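Side-chain contacts in structural protein ORF273 (Acidianus two-tailed virus, PDB 4ART), which is a thermo- and acid-stable structural protein of the virion of an archaeal virus, with a new fold and no established molecular function: residues 32-37 with 59-64; 66-71 with 80-85. One frame throughout, in Å; residues are numbered along the deposited sequence.

Contact 1 (32-37 with 59-64); sequences ADIVEN and YYILRD
I61 on strand 58-62 reaches across to I34 and V35 on helix 23-44. The contact is small, purely apolar and buried. From CB the side chain of I61 divides into two branches. The short branch is CG2, which lies anti to the backbone N. It meets CG2 of I34, with the two methyl carbons, I61 CG2 and I34 CG2, 4.1 Å apart. The longer branch starts at CG1, anti to the carbonyl carbon (chi1 -54°). I61 CG1 passes the same methyl, I34 CG2, also at 4.1 Å. At the tip, I61 CD1 is anti to CA (chi2 174°), which carries it out to the helix, where it touches two residues. It is 3.8 Å from I34 CG2 and 3.8 Å from V35 CG2. A single methyl of I34 therefore meets both branches of I61, while V35 meets the tip alone. The I61 tip thus touches one CG2 methyl from each of two successive helix residues, so one strand side chain spans both. The I34 and I61 side chains cross at a slant. Those of V35 and I61 cross at about a right angle. The distances are those of ordinary van der Waals contact.

I67 of strand 67-69 touches both I34 and I61. I141 of strand 139-146 touches both V35 and I61, and V35 also packs on V91 of strand 87-96. On the same helix, OD1 of D33 is hydrogen-bonded to the hydroxyl of Y251, on strand 247-253. Branched aliphatic side chains meeting in this way are typical of the hydrophobic layer between a helix and the face of a mixed beta-sheet.

Contact 2 (66-71 with 80-85); sequences KIYPAS and GKRSAN
R82 lays one face of its guanidinium group against the hydroxyl end of Y68. The second segment leads up to this meeting from G80. There the chain leaves helix 70-78 through a Schellman motif, and the positive phi of G80 (87°) suits glycine. K81 follows, packing on E76 of that helix. R82 then turns back toward the strand. Its chain bends at chi2 (-80°), and the outer part runs out extended to the tyrosine. Y68 OH sits over the guanidinium face, 3.3 Å from R82 CZ. It is 3.0 Å from R82 NH1 and 3.1 Å from R82 NH2, but the angles are poor for hydrogen bonding. Y68 CZ stands 3.5 Å above the guanidinium plane, toward its rim. Ring and guanidinium planes are 55° apart, so the two groups do not stack in parallel. R82 also touches Y73 and E76 of helix 70-78. After it comes S83, whose OG accepts a hydrogen bond from N85 N at 3.0 Å, forming an ST turn. The carbonyl of S83 is hydrogen-bonded to the hydroxyl of Y73.

K66 NZ lies 5.4 Å from R82 NH2, a pair of like charges. The guanidinium N-H bonds point in its plane and miss the hydroxyl above. The contact rests on face packing, probably with attraction between phenol oxygen and cation, and has little directional hold.

In the fold
From the N terminus, helix 23-44 comes first. Contact 1 joins it to strand 58-62, closing a long connection of which residues 46-53 are not modelled, probably because they are disordered. The chain then turns into strand 67-69, and contact 2 runs from there to the loop before strand 87-96, spanning helix 70-78. The two contacts follow in series; they neither nest nor cross. They meet in the sheet, where strands 58-62 and 67-69 are antiparallel neighbours and Y60 N lies 2.8 Å from Y68 O, a probable hydrogen bond. Contact 1 ties the first helix to the sheet. Contact 2 ties strand 67-69, outermost in the sheet of this chain, to the loop after helix 70-78.

Contact 1 (32-37 with 59-64)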
ATOM      1  N   ALA A  32     -18.448  14.800  -5.923  1.00 28.29           N
ATOM      2  CA  ALA A  32     -18.478  14.248  -4.567  1.00 26.32           C
ATOM      3  C   ALA A  32     -19.855  13.634  -4.248  1.00 29.93           C
ATOM      4  O   ALA A  32     -19.906  12.553  -3.681  1.00 29.20           O
ATOM      5  CB  ALA A  32     -18.117  15.315  -3.561  1.00 26.05           C
ATOM      6  N   ASP A  33     -20.967  14.287  -4.678  1.00 28.33           N
ATOM      7  CA  ASP A  33     -22.310  13.724  -4.500  1.00 28.67           C
ATOM      8  C   ASP A  33     -22.505  12.447  -5.348  1.00 33.87           C
ATOM      9  O   ASP A  33     -23.152  11.503  -4.880  1.00 32.57           O
ATOM     10  CB  ASP A  33     -23.392  14.765  -4.769  1.00 32.32           C
ATOM     11  CG  ASP A  33     -23.391  15.908  -3.759  1.00 48.47           C
ATOM     12  OD1 ASP A  33     -22.828  15.727  -2.641  1.00 48.19           O
ATOM     13  OD2 ASP A  33     -23.935  16.989  -4.085  1.00 58.97           O
ATOM     14  N   ILE A  34     -21.906  12.401  -6.567  1.00 31.30           N
ATOM     15  CA  ILE A  34     -21.945  11.209  -7.433  1.00 31.78           C
ATOM     16  C   ILE A  34     -21.266  10.033  -6.690  1.00 35.31           C
ATOM     17  O   ILE A  34     -21.839   8.952  -6.611  1.00 37.21           O
ATOM     18  CB  ILE A  34     -21.347  11.475  -8.858  1.00 33.84           C
ATOM     19  CG1 ILE A  34     -22.286  12.399  -9.700  1.00 33.38           C
ATOM     20  CG2 ILE A  34     -21.050  10.153  -9.612  1.00 35.00           C
ATOM     21  CD1 ILE A  34     -21.561  13.164 -10.852  1.00 36.11           C
ATOM     22  N   VAL A  35     -20.075  10.273  -6.099  1.00 31.38           N
ATOM     23  CA  VAL A  35     -19.323   9.243  -5.349  1.00 29.55           C
ATOM     24  C   VAL A  35     -20.125   8.827  -4.117  1.00 34.65           C
ATOM     25  O   VAL A  35     -20.398   7.654  -3.954  1.00 36.67           O
ATOM     26  CB  VAL A  35     -17.856   9.670  -5.013  1.00 30.88           C
ATOM     27  CG1 VAL A  35     -17.205   8.708  -4.007  1.00 30.45           C
ATOM     28  CG2 VAL A  35     -17.011   9.768  -6.276  1.00 29.50           C
ATOM     29  N   GLU A  36     -20.571   9.798  -3.301  1.00 32.40           N
ATOM     30  CA  GLU A  36     -21.388   9.541  -2.113  1.00 33.00           C
ATOM     31  C   GLU A  36     -22.623   8.693  -2.405  1.00 37.51           C
ATOM     32  O   GLU A  36     -22.890   7.761  -1.655  1.00 37.92           O
ATOM     33  CB  GLU A  36     -21.793  10.852  -1.453  1.00 34.10           C
ATOM     34  CG  GLU A  36     -22.718  10.700  -0.256  1.00 45.75           C
ATOM     35  CD  GLU A  36     -24.131  11.207  -0.465  1.00 66.01           C
ATOM     36  OE1 GLU A  36     -24.302  12.320  -1.016  1.00 51.05           O
ATOM     37  OE2 GLU A  36     -25.072  10.507  -0.026  1.00 74.66           O
ATOM     38  N   ASN A  37     -23.376   9.027  -3.476  1.00 33.62           N
ATOM     39  CA  ASN A  37     -24.595   8.330  -3.862  1.00 34.96           C
ATOM     40  C   ASN A  37     -24.334   6.890  -4.194  1.00 40.52           C
ATOM     41  O   ASN A  37     -25.147   6.031  -3.869  1.00 41.00           O
ATOM     42  CB  ASN A  37     -25.298   9.013  -5.023  1.00 36.35           C
ATOM     43  CG  ASN A  37     -26.210  10.141  -4.599  1.00 68.21           C
ATOM     44  OD1 ASN A  37     -26.983  10.027  -3.638  1.00 69.83           O
ATOM     45  ND2 ASN A  37     -26.177  11.244  -5.336  1.00 56.37           N
ATOM     46  N   TYR A  59     -13.760   3.024  -9.615  1.00 29.82           N
ATOM     47  CA  TYR A  59     -14.845   3.471 -10.475  1.00 29.79           C
ATOM     48  C   TYR A  59     -14.388   4.491 -11.483  1.00 33.23           C
ATOM     49  O   TYR A  59     -13.401   5.190 -11.263  1.00 31.04           O
ATOM     50  CB  TYR A  59     -15.943   4.169  -9.662  1.00 31.28           C
ATOM     51  CG  TYR A  59     -16.579   3.357  -8.568  1.00 33.98           C
ATOM     52  CD1 TYR A  59     -17.740   2.626  -8.803  1.00 36.56           C
ATOM     53  CD2 TYR A  59     -16.102   3.423  -7.260  1.00 35.01           C
ATOM     54  CE1 TYR A  59     -18.355   1.907  -7.785  1.00 37.53           C
ATOM     55  CE2 TYR A  59     -16.707   2.704  -6.237  1.00 37.03           C
ATOM     56  CZ  TYR A  59     -17.839   1.963  -6.503  1.00 46.51           C
ATOM     57  OH  TYR A  59     -18.441   1.289  -5.491  1.00 56.31           O
ATOM     58  N   TYR A  60     -15.179   4.643 -12.554  1.00 32.23           N
ATOM     59  CA  TYR A  60     -14.998   5.735 -13.492  1.00 31.93           C
ATOM     60  C   TYR A  60     -16.250   6.613 -13.446  1.00 37.46           C
ATOM     61  O   TYR A  60     -17.365   6.105 -13.335  1.00 39.23           O
ATOM     62  CB  TYR A  60     -14.810   5.241 -14.924  1.00 33.82           C
ATOM     63  CG  TYR A  60     -13.598   4.362 -15.171  1.00 35.16           C
ATOM     64  CD1 TYR A  60     -12.327   4.765 -14.780  1.00 35.54           C
ATOM     65  CD2 TYR A  60     -13.706   3.195 -15.919  1.00 37.47           C
ATOM     66  CE1 TYR A  60     -11.200   3.983 -15.062  1.00 36.32           C
ATOM     67  CE2 TYR A  60     -12.590   2.419 -16.219  1.00 38.21           C
ATOM     68  CZ  TYR A  60     -11.340   2.804 -15.770  1.00 41.72           C
ATOM     69  OH  TYR A  60     -10.249   2.015 -16.056  1.00 42.07           O
ATOM     70  N   ILE A  61     -16.066   7.920 -13.539  1.00 32.68           N
ATOM     71  CA  ILE A  61     -17.162   8.860 -13.659  1.00 31.39           C
ATOM     72  C   ILE A  61     -17.029   9.398 -15.066  1.00 32.47           C
ATOM     73  O   ILE A  61     -15.944   9.840 -15.474  1.00 29.48           O
ATOM     74  CB  ILE A  61     -17.262   9.980 -12.575  1.00 32.79           C
ATOM     75  CG1 ILE A  61     -17.285   9.373 -11.157  1.00 33.70           C
ATOM     76  CG2 ILE A  61     -18.512  10.860 -12.800  1.00 31.83           C
ATOM     77  CD1 ILE A  61     -17.242  10.385  -9.998  1.00 30.55           C
ATOM     78  N   LEU A  62     -18.122   9.286 -15.824  1.00 29.51           N
ATOM     79  CA  LEU A  62     -18.182   9.729 -17.199  1.00 30.12           C
ATOM     80  C   LEU A  62     -18.501  11.204 -17.248  1.00 36.74           C
ATOM     81  O   LEU A  62     -18.883  11.806 -16.230  1.00 35.31           O
ATOM     82  CB  LEU A  62     -19.171   8.877 -18.031  1.00 31.12           C
ATOM     83  CG  LEU A  62     -18.780   7.409 -18.300  1.00 36.52           C
ATOM     84  CD1 LEU A  62     -19.591   6.823 -19.433  1.00 38.02           C
ATOM     85  CD2 LEU A  62     -17.278   7.156 -18.342  1.00 35.59           C
ATOM     86  N   ARG A  63     -18.281  11.809 -18.412  1.00 36.36           N
ATOM     87  CA  ARG A  63     -18.453  13.240 -18.616  1.00 38.09           C
ATOM     88  C   ARG A  63     -19.941  13.650 -18.388  1.00 40.43           C
ATOM     89  O   ARG A  63     -20.202  14.767 -17.981  1.00 39.96           O
ATOM     90  CB  ARG A  63     -17.885  13.592 -20.022  1.00 44.68           C
ATOM     91  CG  ARG A  63     -17.608  15.059 -20.304  1.00 58.62           C
ATOM     92  CD  ARG A  63     -16.433  15.680 -19.570  1.00 68.41           C
ATOM     93  NE  ARG A  63     -16.422  17.141 -19.712  1.00 69.96           N
ATOM     94  CZ  ARG A  63     -17.154  17.986 -18.986  1.00 83.35           C
ATOM     95  NH1 ARG A  63     -17.976  17.526 -18.045  1.00 61.83           N
ATOM     96  NH2 ARG A  63     -17.079  19.294 -19.201  1.00 76.42           N
ATOM     97  N   ASP A  64     -20.881  12.685 -18.525  1.00 36.71           N
ATOM     98  CA  ASP A  64     -22.321  12.850 -18.308  1.00 36.45           C
ATOM     99  C   ASP A  64     -22.718  12.608 -16.835  1.00 37.29           C
ATOM    100  O   ASP A  64     -23.902  12.627 -16.515  1.00 37.71           O
ATOM    101  CB  ASP A  64     -23.130  11.939 -19.250  1.00 38.41           C
ATOM    102  CG  ASP A  64     -22.902  10.431 -19.088  1.00 38.65           C
ATOM    103  OD1 ASP A  64     -22.241  10.020 -18.099  1.00 37.20           O
ATOM    104  OD2 ASP A  64     -23.405   9.672 -19.920  1.00 42.45           O
TER

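Contact 2 (66-71 with 80-85)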
ATOM      1  N   LYS A  66     -22.365   9.774 -15.085  1.00 36.61           N
ATOM      2  CA  LYS A  66     -22.629   8.370 -14.739  1.00 37.18           C
ATOM      3  C   LYS A  66     -21.427   7.734 -14.089  1.00 40.14           C
ATOM      4  O   LYS A  66     -20.292   8.048 -14.455  1.00 39.79           O
ATOM      5  CB  LYS A  66     -23.128   7.548 -15.947  1.00 41.22           C
ATOM      6  CG  LYS A  66     -24.638   7.620 -16.133  1.00 58.70           C
ATOM      7  CD  LYS A  66     -25.306   6.317 -15.685  1.00 74.41           C
ATOM      8  CE  LYS A  66     -26.185   5.782 -16.761  1.00105.80           C
ATOM      9  NZ  LYS A  66     -26.687   4.411 -16.453  1.00124.08           N
ATOM     10  N   ILE A  67     -21.669   6.886 -13.082  1.00 35.66           N
ATOM     11  CA  ILE A  67     -20.597   6.198 -12.362  1.00 34.24           C
ATOM     12  C   ILE A  67     -20.651   4.677 -12.599  1.00 38.92           C
ATOM     13  O   ILE A  67     -21.719   4.076 -12.493  1.00 40.66           O
ATOM     14  CB  ILE A  67     -20.529   6.612 -10.855  1.00 35.47           C
ATOM     15  CG1 ILE A  67     -19.230   6.081 -10.158  1.00 34.11           C
ATOM     16  CG2 ILE A  67     -21.817   6.244 -10.094  1.00 37.17           C
ATOM     17  CD1 ILE A  67     -18.830   6.765  -8.814  1.00 30.73           C
ATOM     18  N   TYR A  68     -19.514   4.070 -12.945  1.00 35.06           N
ATOM     19  CA  TYR A  68     -19.449   2.624 -13.172  1.00 37.82           C
ATOM     20  C   TYR A  68     -18.236   1.994 -12.494  1.00 43.04           C
ATOM     21  O   TYR A  68     -17.162   2.598 -12.553  1.00 40.75           O
ATOM     22  CB  TYR A  68     -19.335   2.303 -14.670  1.00 40.08           C
ATOM     23  CG  TYR A  68     -20.454   2.824 -15.527  1.00 43.86           C
ATOM     24  CD1 TYR A  68     -21.597   2.061 -15.751  1.00 49.02           C
ATOM     25  CD2 TYR A  68     -20.327   4.026 -16.211  1.00 43.64           C
ATOM     26  CE1 TYR A  68     -22.616   2.512 -16.579  1.00 50.28           C
ATOM     27  CE2 TYR A  68     -21.340   4.489 -17.048  1.00 46.40           C
ATOM     28  CZ  TYR A  68     -22.484   3.727 -17.226  1.00 55.20           C
ATOM     29  OH  TYR A  68     -23.505   4.169 -18.032  1.00 63.24           O
ATOM     30  N   PRO A  69     -18.342   0.735 -11.970  1.00 42.64           N
ATOM     31  CA  PRO A  69     -17.141   0.044 -11.461  1.00 42.21           C
ATOM     32  C   PRO A  69     -16.149  -0.102 -12.625  1.00 44.46           C
ATOM     33  O   PRO A  69     -16.560  -0.469 -13.720  1.00 44.02           O
ATOM     34  CB  PRO A  69     -17.698  -1.319 -11.020  1.00 45.94           C
ATOM     35  CG  PRO A  69     -19.148  -1.059 -10.747  1.00 50.28           C
ATOM     36  CD  PRO A  69     -19.534  -0.129 -11.845  1.00 45.59           C
ATOM     37  N   ALA A  70     -14.885   0.310 -12.421  1.00 39.85           N
ATOM     38  CA  ALA A  70     -13.829   0.342 -13.442  1.00 39.70           C
ATOM     39  C   ALA A  70     -13.510  -0.997 -14.154  1.00 44.78           C
ATOM     40  O   ALA A  70     -13.276  -1.013 -15.373  1.00 41.75           O
ATOM     41  CB  ALA A  70     -12.566   0.968 -12.862  1.00 39.12           C
ATOM     42  N   SER A  71     -13.533  -2.111 -13.397  1.00 46.06           N
ATOM     43  CA  SER A  71     -13.262  -3.459 -13.916  1.00 50.37           C
ATOM     44  C   SER A  71     -14.259  -3.838 -15.012  1.00 54.51           C
ATOM     45  O   SER A  71     -13.845  -4.291 -16.081  1.00 54.02           O
ATOM     46  CB  SER A  71     -13.301  -4.494 -12.788  1.00 58.44           C
ATOM     47  OG  SER A  71     -14.526  -4.389 -12.073  1.00 74.38           O
ATOM     48  N   GLY A  80     -16.087  -2.869 -27.287  1.00 55.28           N
ATOM     49  CA  GLY A  80     -16.482  -1.787 -28.180  1.00 56.54           C
ATOM     50  C   GLY A  80     -17.818  -1.176 -27.815  1.00 63.31           C
ATOM     51  O   GLY A  80     -18.348  -0.363 -28.578  1.00 65.98           O
ATOM     52  N   LYS A  81     -18.372  -1.560 -26.641  1.00 59.12           N
ATOM     53  CA  LYS A  81     -19.649  -1.051 -26.122  1.00 58.67           C
ATOM     54  C   LYS A  81     -19.480   0.331 -25.522  1.00 60.79           C
ATOM     55  O   LYS A  81     -20.267   1.221 -25.828  1.00 62.67           O
ATOM     56  CB  LYS A  81     -20.265  -2.019 -25.095  1.00 61.39           C
ATOM     57  CG  LYS A  81     -20.970  -3.228 -25.715  1.00 68.52           C
ATOM     58  CD  LYS A  81     -22.155  -3.723 -24.857  1.00 80.85           C
ATOM     59  CE  LYS A  81     -23.435  -2.928 -25.086  1.00 90.07           C
ATOM     60  NZ  LYS A  81     -24.541  -3.353 -24.189  1.00 94.06           N
ATOM     61  N   ARG A  82     -18.459   0.516 -24.673  1.00 54.00           N
ATOM     62  CA  ARG A  82     -18.171   1.800 -24.030  1.00 51.23           C
ATOM     63  C   ARG A  82     -16.837   2.371 -24.534  1.00 55.82           C
ATOM     64  O   ARG A  82     -16.016   1.627 -25.059  1.00 55.93           O
ATOM     65  CB  ARG A  82     -18.135   1.643 -22.491  1.00 46.02           C
ATOM     66  CG  ARG A  82     -19.447   1.209 -21.848  1.00 47.77           C
ATOM     67  CD  ARG A  82     -20.427   2.348 -21.683  1.00 63.46           C
ATOM     68  NE  ARG A  82     -21.710   1.860 -21.183  1.00 74.75           N
ATOM     69  CZ  ARG A  82     -22.719   2.637 -20.817  1.00 89.80           C
ATOM     70  NH1 ARG A  82     -22.603   3.959 -20.877  1.00 70.40           N
ATOM     71  NH2 ARG A  82     -23.850   2.101 -20.379  1.00 87.94           N
ATOM     72  N   SER A  83     -16.609   3.681 -24.361  1.00 53.16           N
ATOM     73  CA  SER A  83     -15.361   4.307 -24.782  1.00 52.48           C
ATOM     74  C   SER A  83     -14.562   4.854 -23.621  1.00 52.98           C
ATOM     75  O   SER A  83     -15.077   5.616 -22.794  1.00 50.53           O
ATOM     76  CB  SER A  83     -15.610   5.419 -25.789  1.00 57.74           C
ATOM     77  OG  SER A  83     -14.386   6.075 -26.080  1.00 65.07           O
ATOM     78  N   ALA A  84     -13.264   4.565 -23.646  1.00 48.37           N
ATOM     79  CA  ALA A  84     -12.310   5.057 -22.657  1.00 45.85           C
ATOM     80  C   ALA A  84     -12.215   6.606 -22.749  1.00 48.24           C
ATOM     81  O   ALA A  84     -11.836   7.253 -21.777  1.00 45.95           O
ATOM     82  CB  ALA A  84     -10.933   4.398 -22.866  1.00 46.99           C
ATOM     83  N   ASN A  85     -12.664   7.183 -23.893  1.00 45.17           N
ATOM     84  CA  ASN A  85     -12.667   8.629 -24.143  1.00 44.32           C
ATOM     85  C   ASN A  85     -13.698   9.365 -23.301  1.00 43.68           C
ATOM     86  O   ASN A  85     -13.525  10.543 -23.030  1.00 40.66           O
ATOM     87  CB  ASN A  85     -12.855   8.937 -25.633  1.00 43.98           C
ATOM     88  CG  ASN A  85     -11.791   8.324 -26.510  1.00 71.56           C
ATOM     89  OD1 ASN A  85     -10.591   8.353 -26.208  1.00 58.38           O
ATOM     90  ND2 ASN A  85     -12.211   7.727 -27.616  1.00 73.51           N
TER